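Local coordinates for protein threonine--tRNA ligase catalytic subunit (Aeropyrum pernix, PDB 3A32) that probably attaches threonine to tRNA(Thr) in two steps, activating the amino acid with ATP and transferring it to the acceptor end, without an editing domain of its own, at residues Thr8-Ala13 against Leu325-Gly330; Ala337-Val343 against Phe372-Lys377; Val352-Ile356 against Ile403-Arg409. All coordinates share one frame. Numbering follows the deposited sequence.

Interaction 1: Thr8-Ala13 against Leu325-Gly330; sequences THIDYA and LEHRRG. With SO4 (sulfate ion), chain B.
The first turn of helix 9-15 meets the last of helix 317-327, with CA atoms 5.3 Å apart for His9–Leu325 and Tyr12–Gly330. Glu326 OE2 accepts from His9 N (3.0 Å) and His9 ND1 (2.7 Å), both nearly linear, with His9 chi1 p; His9 NE2 is hydrogen-bonded to Leu154 N. Thr8, the N-cap, forms a capping box with Asp11 (Thr8 N to Asp11 OD2, 2.9 Å); Ile10 N donates weakly to Thr8 OG1 (3.3 Å). Tyr12 (chi1 m) lays one ring face over the Arg329-Gly330 backbone, CD1 3.5 Å from Gly330 CA, leaving no room for a CB; its OH donates to O2 of a sulfate (3.2 Å), probably from the crystallisation liquor and also bound by Lys7 and Lys396. Arg329 NH1 donates to His327 O (3.1 Å), Arg328 to the carbonyls of Phe193 and Lys194. Gly330 N to Leu325 O (2.9 Å) and Arg329 N to Glu326 O (3.2 Å), with Arg329 at positive phi, define a Schellman motif facing a capped helix start.

Interaction 2: Ala337-Val343 against Phe372-Lys377; sequences APIQFAV and FRVAVK
Phe341 turns its ring edge onto the face of Phe372 (both chi1 m), CE2 lying 3.8 Å from Phe372 CG, in a T-shaped stack with centroids 5.2 Å apart and planes at 78°. The rings pack where the two strands of a beta-alpha-beta unit begin; helix 353-369 connects them, within the anticodon-binding domain. The strand segments 341-343 and 373-377 run parallel, axes 4.6 Å apart at 21°, pairing Phe341 with Val374, Ala342 with Ala375 and Val343 with Val376. Hydrogen bonds alternate: Phe341 N to Arg373 O 3.0 Å, Ala375 N to Phe341 O 3.1 Å, Val343 N to Ala375 O 2.8 Å, Lys377 N to Val343 O 2.8 Å. Phe341, Val343, Val374 and Val376 share one sheet face; Ala342 and Ala375 point to the other, where Ile339 CG2 meets Ala375 CB at 3.8 Å. Just ahead of the paired residues, Gln340 N also donates to Arg373 O (2.8 Å), which thus accepts twice, and Gln340 OE1 accepts from Arg373 N (2.9 Å). The Arg373 guanidinium donates to carbonyls of the loop 337-339: NH2 and NE to Ala337 O at 2.8 and 3.0 Å, and NE weakly to Pro338 O at 3.1 Å.

Interaction 3: Val352-Ile356 against Ile403-Arg409; sequences VDREI and IGAKEVR. With SO4 (sulfate ion), chain D.
Within the anticodon-binding domain, the start of helix 353-369 packs beside the short helix 405-410, which follows strand 399-403 after Gly404. The closest CA pairs are Ile356–Gly404 at 6.1 Å and Val352–Ala405 at 6.3 Å. Ile356 (chi1 m, chi2 t) reaches over the strand-to-helix junction: CG2 is 3.4 Å from Ile403 O, CD1 is 3.4 Å from Ala405 N, and CG1 is 3.8 Å from Val408 CG2. Four residues earlier, Val352 (chi1 p) places CG1 4.0 Å from Ala405 CB and CG2 4.3 Å from Val408 CG1. Val408 (chi1 t) thus touches both, and its CG1 also lies 3.4 Å from Glu355 OE1; Arg409 NH2 comes to 4.2 Å from Val352 CB. Gly404 is the N-cap, and its N donates to Glu407 OE1 at 2.7 Å; a CB there would clash with that oxygen. Lys406 NZ donates to O1 of a sulfate at 2.8 Å, an ion probably from the crystallisation liquor that Arg427 also binds. With 324 Å² buried and none of the cross-segment contacts being a hydrogen bond or salt bridge, the fit rests mainly on van der Waals contact of aliphatic groups, with charged side chains at the margin.

In the fold
Interactions 2 and 3 share the anticodon-binding domain and interlock along the chain, their segments alternating: helix 353-369, whose start enters interaction 3, connects the two strands of interaction 2. Their centres are 19 Å apart, yet they touch, Val343 CG1 meeting Ile403 CD1 at 3.7 Å, since strand 399-403 runs beside strand 341-347 in the same sheet. Interaction 1 comes earlier, where the N-terminal helix meets the end of helix 317-327; its centre is also 19 Å from that of interaction 2, with nearest atoms about 6 Å apart, but 35 Å from that of interaction 3. All three lie away from the zinc site of Cys112, His166 and His310.

Interaction 1: Thr8-Ala13 against Leu325-Gly330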
loop_
_atom_site.group_PDB
_atom_site.type_symbol
_atom_site.label_atom_id
_atom_site.label_comp_id
_atom_site.label_asym_id
_atom_site.label_seq_id
_atom_site.Cartn_x
_atom_site.Cartn_y
_atom_site.Cartn_z
ATOM N N THR A 8 -6.986 25.881 9.514
ATOM C CA THR A 8 -6.055 24.831 9.928
ATOM C C THR A 8 -6.081 23.664 8.917
ATOM O O THR A 8 -6.915 23.652 8.000
ATOM C CB THR A 8 -6.412 24.355 11.348
ATOM O OG1 THR A 8 -7.663 23.682 11.299
ATOM C CG2 THR A 8 -6.529 25.595 12.318
ATOM N N HIS A 9 -5.136 22.715 9.059
ATOM C CA HIS A 9 -5.142 21.473 8.311
ATOM C C HIS A 9 -6.491 20.731 8.430
ATOM O O HIS A 9 -6.866 20.002 7.545
ATOM C CB HIS A 9 -3.988 20.572 8.785
ATOM C CG HIS A 9 -4.184 19.954 10.150
ATOM N ND1 HIS A 9 -3.899 20.613 11.329
ATOM C CD2 HIS A 9 -4.623 18.728 10.514
ATOM C CE1 HIS A 9 -4.145 19.819 12.358
ATOM N NE2 HIS A 9 -4.586 18.667 11.889
ATOM N N ILE A 10 -7.227 20.916 9.503
ATOM C CA ILE A 10 -8.591 20.297 9.623
ATOM C C ILE A 10 -9.528 20.845 8.543
ATOM O O ILE A 10 -10.374 20.110 8.018
ATOM C CB ILE A 10 -9.210 20.514 11.073
ATOM C CG1 ILE A 10 -8.519 19.622 12.104
ATOM C CG2 ILE A 10 -10.713 20.194 11.138
ATOM C CD1 ILE A 10 -8.570 20.218 13.577
ATOM N N ASP A 11 -9.371 22.129 8.235
ATOM C CA ASP A 11 -10.115 22.827 7.184
ATOM C C ASP A 11 -9.638 22.427 5.780
ATOM O O ASP A 11 -10.440 22.081 4.922
ATOM C CB ASP A 11 -9.933 24.354 7.356
ATOM C CG ASP A 11 -10.556 24.866 8.658
ATOM O OD1 ASP A 11 -11.713 24.487 8.933
ATOM O OD2 ASP A 11 -9.906 25.627 9.386
ATOM N N TYR A 12 -8.336 22.518 5.550
ATOM C CA TYR A 12 -7.752 22.049 4.292
ATOM C C TYR A 12 -8.035 20.580 4.025
ATOM O O TYR A 12 -8.449 20.250 2.916
ATOM C CB TYR A 12 -6.237 22.281 4.288
ATOM C CG TYR A 12 -5.861 23.731 4.277
ATOM C CD1 TYR A 12 -6.243 24.568 3.213
ATOM C CD2 TYR A 12 -5.179 24.283 5.338
ATOM C CE1 TYR A 12 -5.905 25.885 3.193
ATOM C CE2 TYR A 12 -4.853 25.650 5.353
ATOM C CZ TYR A 12 -5.204 26.421 4.264
ATOM O OH TYR A 12 -4.844 27.727 4.250
ATOM N N ALA A 13 -7.833 19.708 5.027
ATOM C CA ALA A 13 -8.038 18.277 4.792
ATOM C C ALA A 13 -9.486 18.006 4.341
ATOM O O ALA A 13 -9.717 17.118 3.546
ATOM C CB ALA A 13 -7.674 17.430 6.045
ATOM N N LEU A 325 -0.010 20.728 5.326
ATOM C CA LEU A 325 -1.188 21.431 4.804
ATOM C C LEU A 325 -1.241 22.877 5.337
ATOM O O LEU A 325 -1.655 23.759 4.617
ATOM C CB LEU A 325 -2.500 20.667 5.109
ATOM C CG LEU A 325 -2.696 19.356 4.345
ATOM C CD1 LEU A 325 -3.829 18.512 5.014
ATOM C CD2 LEU A 325 -2.983 19.645 2.839
ATOM N N GLU A 326 -0.822 23.098 6.576
ATOM C CA GLU A 326 -0.734 24.443 7.114
ATOM C C GLU A 326 0.387 25.276 6.522
ATOM O O GLU A 326 0.118 26.352 5.992
ATOM C CB GLU A 326 -0.764 24.436 8.647
ATOM C CG GLU A 326 -2.187 24.020 9.184
ATOM C CD GLU A 326 -2.192 23.752 10.707
ATOM O OE1 GLU A 326 -1.172 24.099 11.313
ATOM O OE2 GLU A 326 -3.177 23.184 11.285
ATOM N N HIS A 327 1.621 24.759 6.520
ATOM C CA HIS A 327 2.752 25.476 5.944
ATOM C C HIS A 327 2.503 25.862 4.470
ATOM O O HIS A 327 2.916 26.939 4.042
ATOM C CB HIS A 327 4.036 24.647 6.098
ATOM C CG HIS A 327 5.269 25.297 5.543
ATOM N ND1 HIS A 327 5.830 26.430 6.094
ATOM C CD2 HIS A 327 6.061 24.955 4.500
ATOM C CE1 HIS A 327 6.895 26.771 5.398
ATOM N NE2 HIS A 327 7.050 25.897 4.419
ATOM N N ARG A 328 1.805 25.001 3.721
ATOM C CA ARG A 328 1.551 25.238 2.283
ATOM C C ARG A 328 0.120 25.591 1.928
ATOM O O ARG A 328 -0.246 25.571 0.778
ATOM C CB ARG A 328 2.010 24.059 1.447
ATOM C CG ARG A 328 3.534 24.024 1.318
ATOM C CD ARG A 328 3.960 24.635 -0.015
ATOM N NE ARG A 328 5.406 24.889 -0.088
ATOM C CZ ARG A 328 6.309 23.995 -0.484
ATOM N NH1 ARG A 328 5.904 22.755 -0.814
ATOM N NH2 ARG A 328 7.630 24.316 -0.508
ATOM N N ARG A 329 -0.685 25.928 2.932
ATOM C CA ARG A 329 -2.038 26.416 2.704
ATOM C C ARG A 329 -2.824 25.517 1.696
ATOM O O ARG A 329 -3.492 26.030 0.732
ATOM C CB ARG A 329 -2.005 27.898 2.274
ATOM C CG ARG A 329 -1.721 28.911 3.450
ATOM C CD ARG A 329 -0.311 29.397 3.460
ATOM N NE ARG A 329 -0.090 30.422 4.492
ATOM C CZ ARG A 329 0.823 30.379 5.482
ATOM N NH1 ARG A 329 1.670 29.340 5.636
ATOM N NH2 ARG A 329 0.888 31.406 6.335
ATOM N N GLY A 330 -2.784 24.199 1.943
ATOM C CA GLY A 330 -3.618 23.308 1.213
ATOM C C GLY A 330 -3.033 22.912 -0.136
ATOM O O GLY A 330 -3.702 22.209 -0.895
HETATM S S SO4 B . -7.194 29.758 1.039
HETATM O O1 SO4 B . -7.046 30.116 -0.383
HETATM O O2 SO4 B . -6.001 29.464 1.838
HETATM O O3 SO4 B . -7.745 30.971 1.604
HETATM O O4 SO4 B . -8.095 28.608 1.123
#

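Interaction 2: Ala337-Val343 against Phe372-Lys377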
loop_
_atom_site.group_PDB
_atom_site.type_symbol
_atom_site.label_atom_id
_atom_site.label_comp_id
_atom_site.label_asym_id
_atom_site.label_seq_id
_atom_site.Cartn_x
_atom_site.Cartn_y
_atom_site.Cartn_z
ATOM N N ALA A 337 -1.621 15.459 -5.194
ATOM C CA ALA A 337 -2.754 16.365 -5.226
ATOM C C ALA A 337 -4.012 15.523 -5.472
ATOM O O ALA A 337 -4.076 14.745 -6.443
ATOM C CB ALA A 337 -2.561 17.412 -6.359
ATOM N N PRO A 338 -5.053 15.697 -4.628
ATOM C CA PRO A 338 -6.322 15.005 -4.914
ATOM C C PRO A 338 -6.770 15.222 -6.382
ATOM O O PRO A 338 -7.037 14.242 -7.100
ATOM C CB PRO A 338 -7.290 15.631 -3.902
ATOM C CG PRO A 338 -6.391 16.010 -2.723
ATOM C CD PRO A 338 -5.134 16.540 -3.415
ATOM N N ILE A 339 -6.838 16.484 -6.840
ATOM C CA ILE A 339 -7.131 16.779 -8.254
ATOM C C ILE A 339 -5.842 17.231 -8.939
ATOM O O ILE A 339 -5.264 18.270 -8.574
ATOM C CB ILE A 339 -8.262 17.860 -8.408
ATOM C CG1 ILE A 339 -9.556 17.385 -7.723
ATOM C CG2 ILE A 339 -8.492 18.203 -9.904
ATOM C CD1 ILE A 339 -10.713 18.461 -7.645
ATOM N N GLN A 340 -5.379 16.456 -9.924
ATOM C CA GLN A 340 -4.163 16.789 -10.642
ATOM C C GLN A 340 -4.359 17.799 -11.772
ATOM O O GLN A 340 -3.585 18.754 -11.898
ATOM C CB GLN A 340 -3.504 15.498 -11.142
ATOM C CG GLN A 340 -2.926 14.677 -9.940
ATOM C CD GLN A 340 -2.259 13.429 -10.352
ATOM O OE1 GLN A 340 -2.873 12.555 -10.963
ATOM N NE2 GLN A 340 -0.983 13.296 -9.994
ATOM N N PHE A 341 -5.383 17.594 -12.599
ATOM C CA PHE A 341 -5.722 18.536 -13.679
ATOM C C PHE A 341 -7.146 18.928 -13.463
ATOM O O PHE A 341 -8.008 18.043 -13.445
ATOM C CB PHE A 341 -5.618 17.882 -15.074
ATOM C CG PHE A 341 -4.206 17.684 -15.542
ATOM C CD1 PHE A 341 -3.497 18.746 -16.122
ATOM C CD2 PHE A 341 -3.564 16.459 -15.358
ATOM C CE1 PHE A 341 -2.174 18.576 -16.537
ATOM C CE2 PHE A 341 -2.234 16.274 -15.767
ATOM C CZ PHE A 341 -1.540 17.318 -16.388
ATOM N N ALA A 342 -7.417 20.236 -13.313
ATOM C CA ALA A 342 -8.801 20.700 -13.396
ATOM C C ALA A 342 -8.978 21.258 -14.817
ATOM O O ALA A 342 -8.189 22.126 -15.239
ATOM C CB ALA A 342 -9.111 21.758 -12.355
ATOM N N VAL A 343 -9.953 20.737 -15.545
ATOM C CA VAL A 343 -10.231 21.137 -16.922
ATOM C C VAL A 343 -11.506 21.979 -16.896
ATOM O O VAL A 343 -12.587 21.479 -16.538
ATOM C CB VAL A 343 -10.404 19.893 -17.870
ATOM C CG1 VAL A 343 -10.739 20.321 -19.286
ATOM C CG2 VAL A 343 -9.114 18.977 -17.886
ATOM N N PHE A 372 -4.211 9.928 -14.729
ATOM C CA PHE A 372 -4.220 11.159 -13.933
ATOM C C PHE A 372 -5.513 11.337 -13.184
ATOM O O PHE A 372 -6.565 10.750 -13.566
ATOM C CB PHE A 372 -3.997 12.401 -14.814
ATOM C CG PHE A 372 -2.619 12.468 -15.438
ATOM C CD1 PHE A 372 -1.486 12.628 -14.627
ATOM C CD2 PHE A 372 -2.465 12.408 -16.815
ATOM C CE1 PHE A 372 -0.214 12.721 -15.171
ATOM C CE2 PHE A 372 -1.190 12.483 -17.388
ATOM C CZ PHE A 372 -0.062 12.616 -16.540
ATOM N N ARG A 373 -5.466 12.184 -12.149
ATOM C CA ARG A 373 -6.696 12.575 -11.422
ATOM C C ARG A 373 -7.259 13.899 -11.991
ATOM O O ARG A 373 -6.603 14.960 -11.914
ATOM C CB ARG A 373 -6.446 12.619 -9.918
ATOM C CG ARG A 373 -6.215 11.179 -9.299
ATOM C CD ARG A 373 -6.031 11.185 -7.807
ATOM N NE ARG A 373 -4.890 11.971 -7.361
ATOM C CZ ARG A 373 -3.628 11.533 -7.309
ATOM N NH1 ARG A 373 -3.342 10.281 -7.677
ATOM N NH2 ARG A 373 -2.652 12.334 -6.860
ATOM N N VAL A 374 -8.473 13.816 -12.550
ATOM C CA VAL A 374 -9.046 14.865 -13.395
ATOM C C VAL A 374 -10.418 15.333 -12.817
ATOM O O VAL A 374 -11.215 14.512 -12.327
ATOM C CB VAL A 374 -9.183 14.387 -14.903
ATOM C CG1 VAL A 374 -9.626 15.562 -15.848
ATOM C CG2 VAL A 374 -7.866 13.815 -15.410
ATOM N N ALA A 375 -10.660 16.643 -12.830
ATOM C CA ALA A 375 -11.988 17.178 -12.572
ATOM C C ALA A 375 -12.344 18.174 -13.693
ATOM O O ALA A 375 -11.547 19.066 -14.005
ATOM C CB ALA A 375 -12.023 17.848 -11.198
ATOM N N VAL A 376 -13.506 17.997 -14.327
ATOM C CA VAL A 376 -13.997 18.943 -15.348
ATOM C C VAL A 376 -14.973 19.870 -14.676
ATOM O O VAL A 376 -15.797 19.419 -13.886
ATOM C CB VAL A 376 -14.727 18.234 -16.469
ATOM C CG1 VAL A 376 -15.322 19.274 -17.477
ATOM C CG2 VAL A 376 -13.796 17.312 -17.178
ATOM N N LYS A 377 -14.843 21.162 -14.953
ATOM C CA LYS A 377 -15.799 22.149 -14.464
ATOM C C LYS A 377 -16.431 22.877 -15.685
ATOM O O LYS A 377 -15.730 23.361 -16.539
ATOM C CB LYS A 377 -15.097 23.135 -13.512
ATOM C CG LYS A 377 -15.946 24.306 -12.960
ATOM C CD LYS A 377 -17.213 23.830 -12.189
ATOM C CE LYS A 377 -18.063 25.042 -11.844
ATOM N NZ LYS A 377 -19.146 24.728 -10.850
#

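Interaction 3: Val352-Ile356 against Ile403-Arg409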
loop_
_atom_site.group_PDB
_atom_site.type_symbol
_atom_site.label_atom_id
_atom_site.label_comp_id
_atom_site.label_asym_id
_atom_site.label_seq_id
_atom_site.Cartn_x
_atom_site.Cartn_y
_atom_site.Cartn_z
ATOM N N VAL A 352 -19.484 28.122 -30.701
ATOM C CA VAL A 352 -18.124 27.663 -30.406
ATOM C C VAL A 352 -18.164 26.727 -29.159
ATOM O O VAL A 352 -17.251 25.950 -28.952
ATOM C CB VAL A 352 -17.144 28.867 -30.287
ATOM C CG1 VAL A 352 -17.469 29.700 -29.066
ATOM C CG2 VAL A 352 -15.681 28.432 -30.308
ATOM N N ASP A 353 -19.238 26.787 -28.372
ATOM C CA ASP A 353 -19.379 25.974 -27.149
ATOM C C ASP A 353 -19.298 24.472 -27.403
ATOM O O ASP A 353 -18.985 23.688 -26.509
ATOM C CB ASP A 353 -20.664 26.314 -26.389
ATOM C CG ASP A 353 -20.575 27.648 -25.670
ATOM O OD1 ASP A 353 -19.542 28.347 -25.862
ATOM O OD2 ASP A 353 -21.542 28.002 -24.926
ATOM N N ARG A 354 -19.559 24.099 -28.645
ATOM C CA ARG A 354 -19.576 22.718 -29.044
ATOM C C ARG A 354 -18.132 22.209 -29.180
ATOM O O ARG A 354 -17.802 21.122 -28.707
ATOM C CB ARG A 354 -20.356 22.586 -30.353
ATOM C CG ARG A 354 -20.439 21.187 -30.877
ATOM C CD ARG A 354 -20.949 21.215 -32.296
ATOM N NE ARG A 354 -20.025 21.810 -33.280
ATOM C CZ ARG A 354 -20.141 23.042 -33.798
ATOM N NH1 ARG A 354 -21.120 23.866 -33.400
ATOM N NH2 ARG A 354 -19.272 23.468 -34.713
ATOM N N GLU A 355 -17.278 23.014 -29.805
ATOM C CA GLU A 355 -15.872 22.683 -29.924
ATOM C C GLU A 355 -15.178 22.770 -28.554
ATOM O O GLU A 355 -14.290 22.012 -28.269
ATOM C CB GLU A 355 -15.208 23.666 -30.857
ATOM C CG GLU A 355 -15.560 23.533 -32.299
ATOM C CD GLU A 355 -14.864 24.602 -33.090
ATOM O OE1 GLU A 355 -13.605 24.526 -33.199
ATOM O OE2 GLU A 355 -15.581 25.521 -33.565
ATOM N N ILE A 356 -15.561 23.747 -27.740
ATOM C CA ILE A 356 -15.058 23.871 -26.364
ATOM C C ILE A 356 -15.410 22.627 -25.538
ATOM O O ILE A 356 -14.551 22.087 -24.839
ATOM C CB ILE A 356 -15.647 25.120 -25.657
ATOM C CG1 ILE A 356 -15.092 26.400 -26.291
ATOM C CG2 ILE A 356 -15.461 25.029 -24.135
ATOM C CD1 ILE A 356 -15.756 27.635 -25.811
ATOM N N ILE A 403 -10.243 26.120 -20.988
ATOM C CA ILE A 403 -10.603 25.980 -22.380
ATOM C C ILE A 403 -11.786 26.853 -22.738
ATOM O O ILE A 403 -12.903 26.521 -22.425
ATOM C CB ILE A 403 -10.873 24.559 -22.814
ATOM C CG1 ILE A 403 -9.674 23.664 -22.440
ATOM C CG2 ILE A 403 -11.137 24.564 -24.397
ATOM C CD1 ILE A 403 -9.983 22.262 -22.323
ATOM N N GLY A 404 -11.488 28.003 -23.352
ATOM C CA GLY A 404 -12.516 28.894 -23.891
ATOM C C GLY A 404 -12.412 29.055 -25.415
ATOM O O GLY A 404 -11.646 28.361 -26.087
ATOM N N ALA A 405 -13.219 29.963 -25.940
ATOM C CA ALA A 405 -13.284 30.294 -27.371
ATOM C C ALA A 405 -11.906 30.639 -27.935
ATOM O O ALA A 405 -11.560 30.227 -29.019
ATOM C CB ALA A 405 -14.240 31.494 -27.555
ATOM N N LYS A 406 -11.147 31.446 -27.206
ATOM C CA LYS A 406 -9.811 31.890 -27.581
ATOM C C LYS A 406 -8.856 30.700 -27.719
ATOM O O LYS A 406 -8.069 30.628 -28.650
ATOM C CB LYS A 406 -9.292 32.856 -26.495
ATOM C CG LYS A 406 -7.999 33.578 -26.894
ATOM C CD LYS A 406 -7.549 34.692 -25.876
ATOM C CE LYS A 406 -8.719 35.605 -25.379
ATOM N NZ LYS A 406 -8.410 37.129 -25.333
ATOM N N GLU A 407 -8.899 29.779 -26.754
ATOM C CA GLU A 407 -8.061 28.575 -26.765
ATOM C C GLU A 407 -8.372 27.686 -27.952
ATOM O O GLU A 407 -7.485 27.165 -28.603
ATOM C CB GLU A 407 -8.239 27.745 -25.462
ATOM C CG GLU A 407 -7.624 28.389 -24.216
ATOM C CD GLU A 407 -8.319 29.672 -23.814
ATOM O OE1 GLU A 407 -9.571 29.768 -23.901
ATOM O OE2 GLU A 407 -7.611 30.598 -23.435
ATOM N N VAL A 408 -9.646 27.474 -28.193
ATOM C CA VAL A 408 -10.050 26.750 -29.381
ATOM C C VAL A 408 -9.587 27.466 -30.718
ATOM O O VAL A 408 -9.035 26.826 -31.618
ATOM C CB VAL A 408 -11.554 26.581 -29.344
ATOM C CG1 VAL A 408 -12.072 26.213 -30.687
ATOM C CG2 VAL A 408 -11.961 25.539 -28.242
ATOM N N ARG A 409 -9.806 28.773 -30.847
ATOM C CA ARG A 409 -9.515 29.451 -32.112
ATOM C C ARG A 409 -8.028 29.632 -32.351
ATOM O O ARG A 409 -7.551 29.576 -33.501
ATOM C CB ARG A 409 -10.201 30.804 -32.133
ATOM C CG ARG A 409 -11.687 30.740 -32.309
ATOM C CD ARG A 409 -12.333 31.997 -31.715
ATOM N NE ARG A 409 -13.771 31.920 -31.969
ATOM C CZ ARG A 409 -14.680 32.787 -31.511
ATOM N NH1 ARG A 409 -14.313 33.836 -30.778
ATOM N NH2 ARG A 409 -15.963 32.600 -31.812
HETATM S S SO4 D . -5.167 36.180 -23.092
HETATM O O1 SO4 D . -6.251 37.054 -23.527
HETATM O O2 SO4 D . -3.981 36.515 -23.895
HETATM O O3 SO4 D . -4.941 36.394 -21.666
HETATM O O4 SO4 D . -5.596 34.785 -23.210
#